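Local atomic coordinates of transcriptional regulator (Enterococcus faecalis, PDB entry 3QFI), a protein that belongs to the LytR-CpsA-Psr family, whose members are associated with the cell envelope of Gram-positive bacteria. Residues Ile50-Asn55 and Leu221-Thr226; Lys56-Ser61 and Asp228-Gln233; Leu98-Ile103 and Thr258-Leu263. One frame throughout, in Å; residues are numbered along the deposited sequence.

Interaction 1: residues Ile50-Asn55 and Leu221-Thr226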
ATOM      1  N   ILE A  50       5.731  -6.162  -8.397  1.00 10.98           N
ATOM      2  CA  ILE A  50       5.760  -7.550  -8.816  1.00  9.21           C
ATOM      3  C   ILE A  50       6.970  -7.713  -9.733  1.00  8.89           C
ATOM      4  O   ILE A  50       7.012  -7.144 -10.827  1.00 13.74           O
ATOM      5  CB  ILE A  50       4.447  -7.911  -9.572  1.00 21.24           C
ATOM      6  CG1 ILE A  50       3.243  -7.378  -8.788  1.00 19.72           C
ATOM      7  CG2 ILE A  50       4.313  -9.429  -9.747  1.00 21.14           C
ATOM      8  CD1 ILE A  50       3.123  -7.936  -7.389  1.00  9.17           C
ATOM      9  N   ASN A  51       7.969  -8.461  -9.264  1.00 12.49           N
ATOM     10  CA  ASN A  51       9.180  -8.705 -10.041  1.00 18.64           C
ATOM     11  C   ASN A  51       9.471 -10.193 -10.133  1.00 12.92           C
ATOM     12  O   ASN A  51      10.163 -10.753  -9.292  1.00 22.66           O
ATOM     13  CB  ASN A  51      10.388  -8.003  -9.427  1.00 19.01           C
ATOM     14  CG  ASN A  51      11.655  -8.225 -10.240  1.00 31.38           C
ATOM     15  OD1 ASN A  51      11.718  -7.888 -11.433  1.00 28.26           O
ATOM     16  ND2 ASN A  51      12.670  -8.801  -9.604  1.00 40.45           N
ATOM     17  N   PRO A  52       8.939 -10.853 -11.166  1.00 13.33           N
ATOM     18  CA  PRO A  52       9.161 -12.288 -11.346  1.00 21.27           C
ATOM     19  C   PRO A  52      10.617 -12.633 -11.645  1.00 30.41           C
ATOM     20  O   PRO A  52      11.055 -13.741 -11.373  1.00 42.00           O
ATOM     21  CB  PRO A  52       8.224 -12.640 -12.500  1.00 18.40           C
ATOM     22  CG  PRO A  52       8.204 -11.378 -13.313  1.00 16.39           C
ATOM     23  CD  PRO A  52       8.102 -10.305 -12.250  1.00 15.62           C
ATOM     24  N   LYS A  53      11.369 -11.687 -12.194  1.00 32.34           N
ATOM     25  CA  LYS A  53      12.767 -11.938 -12.514  1.00 32.96           C
ATOM     26  C   LYS A  53      13.576 -12.222 -11.251  1.00 33.41           C
ATOM     27  O   LYS A  53      14.713 -12.684 -11.320  1.00 35.28           O
ATOM     28  CB  LYS A  53      13.361 -10.740 -13.261  1.00 46.30           C
ATOM     29  CG  LYS A  53      12.589 -10.355 -14.534  1.00 54.03           C
ATOM     30  CD  LYS A  53      13.048  -9.005 -15.084  1.00 50.57           C
ATOM     31  CE  LYS A  53      12.301  -8.634 -16.356  1.00 47.27           C
ATOM     32  NZ  LYS A  53      12.764  -7.334 -16.920  1.00 46.32           N
ATOM     33  N   GLU A  54      12.999 -11.948 -10.090  1.00 30.12           N
ATOM     34  CA  GLU A  54      13.706 -12.207  -8.849  1.00 27.47           C
ATOM     35  C   GLU A  54      12.769 -12.911  -7.886  1.00 26.64           C
ATOM     36  O   GLU A  54      13.022 -12.974  -6.687  1.00 29.29           O
ATOM     37  CB  GLU A  54      14.206 -10.897  -8.250  1.00 30.18           C
ATOM     38  CG  GLU A  54      15.261 -11.069  -7.189  1.00 47.18           C
ATOM     39  CD  GLU A  54      15.770  -9.741  -6.691  1.00 49.38           C
ATOM     40  OE1 GLU A  54      14.958  -8.955  -6.150  1.00 41.05           O
ATOM     41  OE2 GLU A  54      16.982  -9.478  -6.845  1.00 61.90           O
ATOM     42  N   ASN A  55      11.684 -13.437  -8.443  1.00 18.52           N
ATOM     43  CA  ASN A  55      10.683 -14.161  -7.686  1.00 22.31           C
ATOM     44  C   ASN A  55      10.343 -13.477  -6.374  1.00 28.06           C
ATOM     45  O   ASN A  55      10.517 -14.070  -5.311  1.00 30.89           O
ATOM     46  CB  ASN A  55      11.182 -15.579  -7.408  1.00 23.60           C
ATOM     47  CG  ASN A  55      11.558 -16.316  -8.672  1.00 23.35           C
ATOM     48  OD1 ASN A  55      10.733 -16.505  -9.568  1.00 28.56           O
ATOM     49  ND2 ASN A  55      12.813 -16.732  -8.759  1.00 22.47           N
ATOM     50  N   LEU A 221       3.062 -16.270 -10.782  1.00 17.56           N
ATOM     51  CA  LEU A 221       2.882 -17.092  -9.590  1.00 21.67           C
ATOM     52  C   LEU A 221       4.188 -17.140  -8.796  1.00 17.85           C
ATOM     53  O   LEU A 221       4.187 -17.073  -7.570  1.00 21.64           O
ATOM     54  CB  LEU A 221       2.431 -18.513  -9.975  1.00 14.05           C
ATOM     55  CG  LEU A 221       2.158 -18.815 -11.454  1.00 13.18           C
ATOM     56  CD1 LEU A 221       3.485 -18.909 -12.192  1.00 17.96           C
ATOM     57  CD2 LEU A 221       1.389 -20.130 -11.614  1.00 20.19           C
ATOM     58  N   SER A 222       5.300 -17.237  -9.513  1.00 15.31           N
ATOM     59  CA  SER A 222       6.601 -17.300  -8.886  1.00 17.40           C
ATOM     60  C   SER A 222       6.917 -15.989  -8.181  1.00 24.97           C
ATOM     61  O   SER A 222       7.561 -15.970  -7.115  1.00 29.96           O
ATOM     62  CB  SER A 222       7.672 -17.575  -9.935  1.00 16.06           C
ATOM     63  OG  SER A 222       7.857 -16.451 -10.774  1.00 27.15           O
ATOM     64  N   ALA A 223       6.468 -14.892  -8.784  1.00 30.06           N
ATOM     65  CA  ALA A 223       6.699 -13.553  -8.243  1.00 24.90           C
ATOM     66  C   ALA A 223       6.139 -13.382  -6.832  1.00 21.82           C
ATOM     67  O   ALA A 223       6.541 -12.475  -6.105  1.00 25.33           O
ATOM     68  CB  ALA A 223       6.092 -12.513  -9.179  1.00 24.29           C
ATOM     69  N   PHE A 224       5.212 -14.256  -6.449  1.00 23.75           N
ATOM     70  CA  PHE A 224       4.619 -14.193  -5.116  1.00 28.35           C
ATOM     71  C   PHE A 224       5.189 -15.265  -4.190  1.00 36.78           C
ATOM     72  O   PHE A 224       4.653 -15.515  -3.107  1.00 47.39           O
ATOM     73  CB  PHE A 224       3.091 -14.314  -5.194  1.00 23.50           C
ATOM     74  CG  PHE A 224       2.446 -13.175  -5.930  1.00 29.84           C
ATOM     75  CD1 PHE A 224       2.131 -13.289  -7.280  1.00 33.76           C
ATOM     76  CD2 PHE A 224       2.249 -11.949  -5.299  1.00 30.56           C
ATOM     77  CE1 PHE A 224       1.640 -12.196  -7.995  1.00 32.38           C
ATOM     78  CE2 PHE A 224       1.761 -10.851  -6.002  1.00 26.48           C
ATOM     79  CZ  PHE A 224       1.456 -10.975  -7.357  1.00 23.12           C
ATOM     80  N   LYS A 225       6.281 -15.900  -4.611  1.00 40.77           N
ATOM     81  CA  LYS A 225       6.905 -16.925  -3.782  1.00 42.34           C
ATOM     82  C   LYS A 225       7.416 -16.294  -2.500  1.00 45.17           C
ATOM     83  O   LYS A 225       7.527 -16.958  -1.474  1.00 48.40           O
ATOM     84  CB  LYS A 225       8.076 -17.599  -4.516  1.00 34.01           C
ATOM     85  CG  LYS A 225       7.670 -18.673  -5.522  1.00 29.54           C
ATOM     86  CD  LYS A 225       8.888 -19.367  -6.119  1.00 22.20           C
ATOM     87  CE  LYS A 225       8.495 -20.541  -7.015  1.00 34.84           C
ATOM     88  NZ  LYS A 225       9.684 -21.341  -7.470  1.00 29.42           N
ATOM     89  N   THR A 226       7.722 -15.004  -2.566  1.00 43.84           N
ATOM     90  CA  THR A 226       8.244 -14.287  -1.414  1.00 32.55           C
ATOM     91  C   THR A 226       7.747 -12.851  -1.461  1.00 30.53           C
ATOM     92  O   THR A 226       8.027 -12.122  -2.415  1.00 29.90           O
ATOM     93  CB  THR A 226       9.787 -14.264  -1.429  1.00 39.78           C
ATOM     94  OG1 THR A 226      10.286 -15.572  -1.743  1.00 39.80           O
ATOM     95  CG2 THR A 226      10.323 -13.829  -0.070  1.00 50.20           C
TER
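The tip of a beta hairpin, where strand 44-51 turns back into strand 56-62 of the mixed sheet, packs against the loop between helix 210-216 and strand 227-230. Ile-50, the next-to-last residue of its strand, carries the apolar part. From CB its side chain forks. CG2, anti to the backbone N, runs to the methyl CB of Ala-223 at 3.6 Å. The other branch, CG1, lies beside the backbone N (chi1 -46°) and brings CD1 obliquely against the ring of Phe-224, 3.5 Å from CZ and as near to CE2. Ala-223 CB thus sits in a corner of the hairpin, closed on its second side by Pro-52, whose CA is 3.8 Å from it. Each partner contains a short 3-10 turn: Asn-55 N bonds to Pro-52 O on one side, and Lys-225 N bonds to Ser-222 O on the other. Asn-55, in a left-handed backbone conformation (phi 43°), ends the turn and lies against the 222-223 backbone, its CB 3.7 Å from Ser-222 O. Lys-225 O is taken by Arg-182, and the ring of Phe-224 also touches Met-185. On the hairpin side Ala-223 O accepts a hydrogen bond from Ser-57 OG, just past the turn.

Interaction 2: residues Lys56-Ser61 and Asp228-Gln233; sequences KSTMIS and DSEQLQ
Parallel beta pairing at an edge of the six-stranded mixed sheet joins strand 56-62 to strand 227-230, the outermost strand on that side within the chain. The short segments approach to 4.5 Å between axes and run in the same sense at 32°, a marked splay. Asp-228 makes both clear bonds. Its N donates to Ser-57 O (2.6 Å from Asp-228 N), lying nearly along that C=O axis, and its O accepts from Met-59 N (2.9 Å from Asp-228 O) with a straight N-H, 166°, in the carbonyl plane. The two bonds bracket Thr-58, the classic parallel pattern, and Thr-58 CA-H also points at Asp-228 O. Side chains then alternate between the faces. On the face of Thr-58 and Ile-60, the Thr-58 methyl CG2, anti to its backbone N, meets Glu-230 CG at 3.5 Å, the two chains crossing obliquely. Ile-60 CG1 lies 3.7 Å from Glu-230 CB, and beyond it Ile-60 CD1 reaches Leu-232 CG at 4.2 Å. At the start of the strand Lys-56 runs alongside Asp-228, aliphatic CD against CB at 3.8 Å; its NZ stays 5.7 Å from Asp-228 OD1 and forms its salt bridge with Glu-54. Met-59 and Ser-229 point to the other face. Strand 56-62 is an inner strand: its hairpin partner 44-51 bonds its other edge through Thr-49 and Val-47. Helix 249-262 lies over Thr-58 and Glu-230 with Gln-262, Thr-255 and Thr-258, while helix 166-184 backs the opposite face, Arg-174 touching Met-59 and Ser-229 and hydrogen-bonding Ser-61 OG.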
ATOM      1  N   LYS A  56       9.845 -12.242  -6.436  1.00 25.67           N
ATOM      2  CA  LYS A  56       9.508 -11.509  -5.213  1.00 23.43           C
ATOM      3  C   LYS A  56       8.583 -10.298  -5.448  1.00 21.58           C
ATOM      4  O   LYS A  56       8.497  -9.767  -6.560  1.00 16.06           O
ATOM      5  CB  LYS A  56      10.811 -11.060  -4.527  1.00 23.76           C
ATOM      6  CG  LYS A  56      10.638 -10.423  -3.148  1.00 46.32           C
ATOM      7  CD  LYS A  56      11.942 -10.411  -2.315  1.00 53.08           C
ATOM      8  CE  LYS A  56      12.887  -9.272  -2.683  1.00 55.00           C
ATOM      9  NZ  LYS A  56      13.277  -9.294  -4.115  1.00 53.36           N
ATOM     10  N   SER A  57       7.881  -9.895  -4.389  1.00 19.80           N
ATOM     11  CA  SER A  57       6.986  -8.739  -4.415  1.00 15.69           C
ATOM     12  C   SER A  57       7.275  -7.929  -3.170  1.00 15.53           C
ATOM     13  O   SER A  57       7.434  -8.484  -2.085  1.00 18.60           O
ATOM     14  CB  SER A  57       5.506  -9.142  -4.417  1.00 15.54           C
ATOM     15  OG  SER A  57       5.099  -9.615  -5.686  1.00 23.88           O
ATOM     16  N   THR A  58       7.324  -6.615  -3.337  1.00 18.12           N
ATOM     17  CA  THR A  58       7.634  -5.710  -2.248  1.00 13.76           C
ATOM     18  C   THR A  58       6.460  -4.779  -1.975  1.00 23.08           C
ATOM     19  O   THR A  58       6.054  -3.992  -2.840  1.00 34.38           O
ATOM     20  CB  THR A  58       8.863  -4.876  -2.615  1.00 16.44           C
ATOM     21  OG1 THR A  58       9.833  -5.719  -3.249  1.00 17.98           O
ATOM     22  CG2 THR A  58       9.475  -4.247  -1.391  1.00 15.81           C
ATOM     23  N   MET A  59       5.917  -4.895  -0.766  1.00 20.64           N
ATOM     24  CA  MET A  59       4.798  -4.080  -0.310  1.00 15.72           C
ATOM     25  C   MET A  59       5.391  -2.828   0.305  1.00 15.90           C
ATOM     26  O   MET A  59       6.505  -2.843   0.827  1.00 13.78           O
ATOM     27  CB  MET A  59       3.976  -4.829   0.739  1.00  7.94           C
ATOM     28  CG  MET A  59       3.314  -6.103   0.229  1.00 17.37           C
ATOM     29  SD  MET A  59       2.420  -6.974   1.559  1.00 12.34           S
ATOM     30  CE  MET A  59       0.745  -6.898   0.948  1.00 23.53           C
ATOM     31  N   ILE A  60       4.637  -1.744   0.251  1.00 21.04           N
ATOM     32  CA  ILE A  60       5.119  -0.486   0.772  1.00 21.64           C
ATOM     33  C   ILE A  60       3.955   0.307   1.334  1.00 16.94           C
ATOM     34  O   ILE A  60       3.091   0.769   0.600  1.00 15.99           O
ATOM     35  CB  ILE A  60       5.831   0.332  -0.358  1.00 25.91           C
ATOM     36  CG1 ILE A  60       7.293   0.571  -0.011  1.00 24.24           C
ATOM     37  CG2 ILE A  60       5.167   1.672  -0.550  1.00 36.24           C
ATOM     38  CD1 ILE A  60       7.505   1.473   1.184  1.00 14.55           C
ATOM     39  N   SER A  61       3.925   0.430   2.649  1.00 16.44           N
ATOM     40  CA  SER A  61       2.891   1.189   3.318  1.00  6.62           C
ATOM     41  C   SER A  61       3.279   2.656   3.253  1.00  9.44           C
ATOM     42  O   SER A  61       4.449   3.001   3.470  1.00  9.81           O
ATOM     43  CB  SER A  61       2.814   0.794   4.787  1.00 11.24           C
ATOM     44  OG  SER A  61       2.359  -0.535   4.958  1.00 16.82           O
ATOM     45  N   ASP A 228       8.184  -9.449   0.251  1.00 27.72           N
ATOM     46  CA  ASP A 228       9.011  -8.649   1.169  1.00 35.16           C
ATOM     47  C   ASP A 228       8.343  -7.296   1.481  1.00 33.03           C
ATOM     48  O   ASP A 228       7.417  -6.877   0.784  1.00 32.99           O
ATOM     49  CB  ASP A 228      10.398  -8.412   0.551  1.00 43.65           C
ATOM     50  CG  ASP A 228      11.446  -8.003   1.578  1.00 48.13           C
ATOM     51  OD1 ASP A 228      12.396  -7.284   1.198  1.00 61.01           O
ATOM     52  OD2 ASP A 228      11.342  -8.411   2.758  1.00 47.87           O
ATOM     53  N   SER A 229       8.810  -6.619   2.531  1.00 30.27           N
ATOM     54  CA  SER A 229       8.258  -5.320   2.921  1.00 21.60           C
ATOM     55  C   SER A 229       9.321  -4.226   2.873  1.00 21.81           C
ATOM     56  O   SER A 229      10.504  -4.502   2.703  1.00 24.08           O
ATOM     57  CB  SER A 229       7.677  -5.382   4.336  1.00 16.43           C
ATOM     58  OG  SER A 229       6.648  -6.347   4.437  1.00 24.61           O
ATOM     59  N   GLU A 230       8.884  -2.983   3.033  1.00 24.18           N
ATOM     60  CA  GLU A 230       9.777  -1.831   3.021  1.00 29.97           C
ATOM     61  C   GLU A 230       9.160  -0.705   3.828  1.00 37.58           C
ATOM     62  O   GLU A 230       8.007  -0.328   3.598  1.00 43.18           O
ATOM     63  CB  GLU A 230      10.014  -1.346   1.593  1.00 20.71           C
ATOM     64  CG  GLU A 230      11.086  -2.104   0.849  1.00 44.20           C
ATOM     65  CD  GLU A 230      12.308  -1.250   0.550  1.00 53.74           C
ATOM     66  OE1 GLU A 230      13.310  -1.798   0.044  1.00 60.84           O
ATOM     67  OE2 GLU A 230      12.268  -0.030   0.817  1.00 64.49           O
ATOM     68  N   GLN A 231       9.921  -0.172   4.779  1.00 43.10           N
ATOM     69  CA  GLN A 231       9.432   0.922   5.609  1.00 45.47           C
ATOM     70  C   GLN A 231      10.097   2.240   5.219  1.00 41.57           C
ATOM     71  O   GLN A 231      11.284   2.283   4.877  1.00 38.16           O
ATOM     72  CB  GLN A 231       9.696   0.636   7.098  1.00 52.45           C
ATOM     73  CG  GLN A 231      11.177   0.491   7.483  1.00 57.24           C
ATOM     74  CD  GLN A 231      11.451   0.763   8.965  1.00 56.08           C
ATOM     75  OE1 GLN A 231      11.324   1.899   9.439  1.00 48.54           O
ATOM     76  NE2 GLN A 231      11.824  -0.283   9.702  1.00 53.99           N
ATOM     77  N   LEU A 232       9.319   3.315   5.261  1.00 36.29           N
ATOM     78  CA  LEU A 232       9.833   4.636   4.936  1.00 33.57           C
ATOM     79  C   LEU A 232      10.221   5.334   6.229  1.00 31.25           C
ATOM     80  O   LEU A 232       9.375   5.596   7.087  1.00 29.48           O
ATOM     81  CB  LEU A 232       8.784   5.462   4.174  1.00 20.21           C
ATOM     82  CG  LEU A 232       8.720   5.239   2.660  1.00 12.47           C
ATOM     83  CD1 LEU A 232       7.543   5.982   2.076  1.00 11.12           C
ATOM     84  CD2 LEU A 232      10.026   5.706   2.014  1.00 12.66           C
ATOM     85  N   GLN A 233      11.515   5.605   6.363  1.00 35.48           N
ATOM     86  CA  GLN A 233      12.057   6.276   7.536  1.00 30.02           C
ATOM     87  C   GLN A 233      11.744   7.764   7.461  1.00 29.57           C
ATOM     88  O   GLN A 233      11.959   8.397   6.425  1.00 22.45           O
ATOM     89  CB  GLN A 233      13.573   6.069   7.600  1.00 27.26           C
ATOM     90  CG  GLN A 233      13.998   4.623   7.844  1.00 29.87           C
ATOM     91  CD  GLN A 233      15.475   4.402   7.586  1.00 25.82           C
ATOM     92  OE1 GLN A 233      16.316   5.178   8.040  1.00 38.61           O
ATOM     93  NE2 GLN A 233      15.799   3.338   6.860  1.00 24.52           N
TER

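Interaction 3: residues Leu98-Ile103 and Thr258-Leu263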
ATOM      1  N   LEU A  98       6.638  10.692  -5.274  1.00 10.44           N
ATOM      2  CA  LEU A  98       7.219  10.363  -3.980  1.00 11.36           C
ATOM      3  C   LEU A  98       8.186   9.185  -4.075  1.00  3.27           C
ATOM      4  O   LEU A  98       9.301   9.257  -3.589  1.00 11.90           O
ATOM      5  CB  LEU A  98       6.107  10.035  -2.967  1.00  9.71           C
ATOM      6  CG  LEU A  98       6.536   9.553  -1.568  1.00  4.44           C
ATOM      7  CD1 LEU A  98       7.460  10.576  -0.928  1.00  1.00           C
ATOM      8  CD2 LEU A  98       5.313   9.348  -0.700  1.00  2.57           C
ATOM      9  N   LEU A  99       7.758   8.109  -4.716  1.00  5.64           N
ATOM     10  CA  LEU A  99       8.588   6.922  -4.841  1.00  8.16           C
ATOM     11  C   LEU A  99       9.459   6.943  -6.088  1.00  7.18           C
ATOM     12  O   LEU A  99      10.244   6.032  -6.326  1.00 11.43           O
ATOM     13  CB  LEU A  99       7.705   5.678  -4.867  1.00 17.40           C
ATOM     14  CG  LEU A  99       6.719   5.608  -3.706  1.00 20.11           C
ATOM     15  CD1 LEU A  99       5.829   4.388  -3.885  1.00 19.62           C
ATOM     16  CD2 LEU A  99       7.472   5.553  -2.379  1.00  1.04           C
ATOM     17  N   ASP A 100       9.312   7.988  -6.881  1.00 14.52           N
ATOM     18  CA  ASP A 100      10.058   8.125  -8.117  1.00 16.26           C
ATOM     19  C   ASP A 100       9.966   6.858  -8.945  1.00 13.82           C
ATOM     20  O   ASP A 100      10.971   6.374  -9.468  1.00 12.54           O
ATOM     21  CB  ASP A 100      11.529   8.455  -7.862  1.00 18.27           C
ATOM     22  CG  ASP A 100      12.269   8.806  -9.150  1.00 29.68           C
ATOM     23  OD1 ASP A 100      11.752   9.643  -9.922  1.00 32.90           O
ATOM     24  OD2 ASP A 100      13.359   8.250  -9.389  1.00 25.78           O
ATOM     25  N   ILE A 101       8.757   6.319  -9.051  1.00 11.38           N
ATOM     26  CA  ILE A 101       8.531   5.124  -9.846  1.00  7.56           C
ATOM     27  C   ILE A 101       7.229   5.227 -10.599  1.00  7.97           C
ATOM     28  O   ILE A 101       6.387   6.056 -10.307  1.00 13.66           O
ATOM     29  CB  ILE A 101       8.456   3.810  -8.994  1.00 17.43           C
ATOM     30  CG1 ILE A 101       7.343   3.914  -7.952  1.00 11.04           C
ATOM     31  CG2 ILE A 101       9.798   3.528  -8.330  1.00 17.73           C
ATOM     32  CD1 ILE A 101       7.003   2.574  -7.324  1.00 11.52           C
ATOM     33  N   PRO A 102       7.060   4.397 -11.622  1.00  8.01           N
ATOM     34  CA  PRO A 102       5.789   4.491 -12.336  1.00 12.02           C
ATOM     35  C   PRO A 102       4.777   3.561 -11.643  1.00 16.78           C
ATOM     36  O   PRO A 102       5.142   2.491 -11.147  1.00  5.85           O
ATOM     37  CB  PRO A 102       6.151   4.025 -13.746  1.00 12.52           C
ATOM     38  CG  PRO A 102       7.186   2.968 -13.475  1.00  1.00           C
ATOM     39  CD  PRO A 102       8.049   3.621 -12.394  1.00 15.62           C
ATOM     40  N   ILE A 103       3.529   4.010 -11.568  1.00  8.64           N
ATOM     41  CA  ILE A 103       2.454   3.230 -10.979  1.00  8.53           C
ATOM     42  C   ILE A 103       1.672   2.734 -12.174  1.00 11.36           C
ATOM     43  O   ILE A 103       0.866   3.476 -12.737  1.00 18.89           O
ATOM     44  CB  ILE A 103       1.493   4.085 -10.133  1.00 14.17           C
ATOM     45  CG1 ILE A 103       2.216   4.667  -8.925  1.00 13.36           C
ATOM     46  CG2 ILE A 103       0.311   3.223  -9.680  1.00 15.52           C
ATOM     47  CD1 ILE A 103       2.766   3.615  -7.963  1.00  1.00           C
ATOM     48  N   THR A 258      15.691   1.155  -4.560  1.00 10.97           N
ATOM     49  CA  THR A 258      15.278  -0.229  -4.369  1.00 14.89           C
ATOM     50  C   THR A 258      14.069  -0.563  -5.243  1.00 21.60           C
ATOM     51  O   THR A 258      14.111  -1.488  -6.049  1.00 30.65           O
ATOM     52  CB  THR A 258      14.872  -0.497  -2.931  1.00 13.24           C
ATOM     53  OG1 THR A 258      15.984  -0.242  -2.072  1.00 16.78           O
ATOM     54  CG2 THR A 258      14.415  -1.936  -2.775  1.00  5.36           C
ATOM     55  N   LEU A 259      12.987   0.186  -5.063  1.00 15.05           N
ATOM     56  CA  LEU A 259      11.790  -0.058  -5.833  1.00 15.51           C
ATOM     57  C   LEU A 259      12.099   0.050  -7.311  1.00 16.60           C
ATOM     58  O   LEU A 259      11.722  -0.827  -8.093  1.00 16.21           O
ATOM     59  CB  LEU A 259      10.696   0.922  -5.429  1.00 17.16           C
ATOM     60  CG  LEU A 259      10.370   0.769  -3.945  1.00 21.46           C
ATOM     61  CD1 LEU A 259       9.169   1.631  -3.592  1.00 15.62           C
ATOM     62  CD2 LEU A 259      10.089  -0.699  -3.622  1.00 14.38           C
ATOM     63  N   ARG A 260      12.804   1.107  -7.694  1.00 11.68           N
ATOM     64  CA  ARG A 260      13.161   1.280  -9.086  1.00  7.12           C
ATOM     65  C   ARG A 260      13.851   0.016  -9.642  1.00 14.31           C
ATOM     66  O   ARG A 260      13.579  -0.383 -10.776  1.00  9.96           O
ATOM     67  CB  ARG A 260      14.075   2.493  -9.257  1.00  2.92           C
ATOM     68  CG  ARG A 260      13.393   3.839  -9.108  1.00  2.15           C
ATOM     69  CD  ARG A 260      14.387   4.966  -9.373  1.00 10.80           C
ATOM     70  NE  ARG A 260      14.688   5.084 -10.793  1.00  3.36           N
ATOM     71  CZ  ARG A 260      13.794   5.477 -11.690  1.00 12.85           C
ATOM     72  NH1 ARG A 260      12.561   5.797 -11.299  1.00  5.01           N
ATOM     73  NH2 ARG A 260      14.117   5.524 -12.981  1.00  9.86           N
ATOM     74  N   LYS A 261      14.731  -0.625  -8.870  1.00 10.74           N
ATOM     75  CA  LYS A 261      15.390  -1.827  -9.393  1.00 13.95           C
ATOM     76  C   LYS A 261      14.416  -3.010  -9.475  1.00 16.61           C
ATOM     77  O   LYS A 261      14.526  -3.861 -10.362  1.00  9.60           O
ATOM     78  CB  LYS A 261      16.632  -2.196  -8.561  1.00 15.19           C
ATOM     79  CG  LYS A 261      17.820  -1.244  -8.750  1.00 28.93           C
ATOM     80  CD  LYS A 261      19.057  -1.721  -7.990  1.00 40.17           C
ATOM     81  CE  LYS A 261      20.262  -0.778  -8.164  1.00 39.12           C
ATOM     82  NZ  LYS A 261      21.521  -1.339  -7.554  1.00 31.45           N
ATOM     83  N   GLN A 262      13.470  -3.060  -8.546  1.00  5.92           N
ATOM     84  CA  GLN A 262      12.446  -4.095  -8.543  1.00  2.25           C
ATOM     85  C   GLN A 262      11.710  -4.056  -9.889  1.00  7.45           C
ATOM     86  O   GLN A 262      11.222  -5.076 -10.373  1.00  8.51           O
ATOM     87  CB  GLN A 262      11.430  -3.842  -7.419  1.00  2.19           C
ATOM     88  CG  GLN A 262      11.876  -4.312  -6.053  1.00  7.68           C
ATOM     89  CD  GLN A 262      12.340  -5.750  -6.092  1.00 23.77           C
ATOM     90  OE1 GLN A 262      13.535  -6.029  -6.223  1.00 21.43           O
ATOM     91  NE2 GLN A 262      11.390  -6.678  -6.012  1.00 10.53           N
ATOM     92  N   LEU A 263      11.638  -2.867 -10.482  1.00 12.22           N
ATOM     93  CA  LEU A 263      10.950  -2.670 -11.747  1.00 13.24           C
ATOM     94  C   LEU A 263      11.879  -2.643 -12.949  1.00 14.46           C
ATOM     95  O   LEU A 263      11.538  -2.081 -13.992  1.00 21.71           O
ATOM     96  CB  LEU A 263      10.140  -1.374 -11.690  1.00 18.54           C
ATOM     97  CG  LEU A 263       9.066  -1.321 -10.598  1.00 17.71           C
ATOM     98  CD1 LEU A 263       8.516   0.089 -10.515  1.00 12.63           C
ATOM     99  CD2 LEU A 263       7.936  -2.324 -10.900  1.00 20.10           C
TER
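The loop that leaves helix 80-98 for strand 105-109 lies across the C-terminal end of helix 249-262, with an apolar side turned into the fold and a polar side nearer solvent. The apolar side is closely fitted. Ile-101, its CG2 beside the backbone N, slides past Arg-260 in the opposite direction and sets CG2 3.7 Å from Arg-260 CG. The same methyl lies 4.0 Å from Leu-259 CB. One turn on, Leu-263 sets CD1 against two neighbours, Ile-101 CB and, tip to tip, Pro-102 CD, each at 4.0 Å. Leu-99 meets Leu-259 less closely, CD1 to CD1 at 4.3 Å. On the polar side Arg-260 reaches across to the loop: bent at chi3, it brings NH1 to Asp-100 O at 2.5 Å. That oxygen lies at the guanidinium edge, only 7° out of its plane, though the N-H is bent (131°). The carboxylate of Asp-100 adds charge attraction without a directed bond: OD2 is 3.2 Å from Arg-260 NH1 but well out of the guanidinium plane, the two flat groups being turned 27° apart. Asp-100, in a left-handed backbone conformation after the helix, has OD2 hydrogen-bonded to His-268 ND1 and OD1 close to the like charge of Glu-271, which may raise its proton affinity; Arg-260 would counter this. Arg-260 NE is bound by Lys-266 O. Helix 249-262 is thus tied through Arg-260 both to this loop and to the chain that follows it, while Leu-99 and Leu-263 rest on Val-47 and Thr-49 of strand 44-51, and Pro-102 touches Gln-96 of helix 80-98.

Overall arrangement
From the N terminus the chain first supplies the hairpin tip 50-55 and strand segment 56-61, then the loop 98-103; the partners 221-226, 228-233 and 258-263 follow in the same order. Each contact closes a loop of over 150 residues, and all three cross one another rather than nest. Interactions 1 and 2 are continuous: Asn-51 N to Lys-56 O and Thr-226 O to Ser-57 N, both probable hydrogen bonds, link the two contacts. Interaction 3 lies on a face of the sheet, its Gln-262 touching Thr-58 and Asn-51. Together they fasten the C-terminal third to the sheet and to the end of helix 80-98.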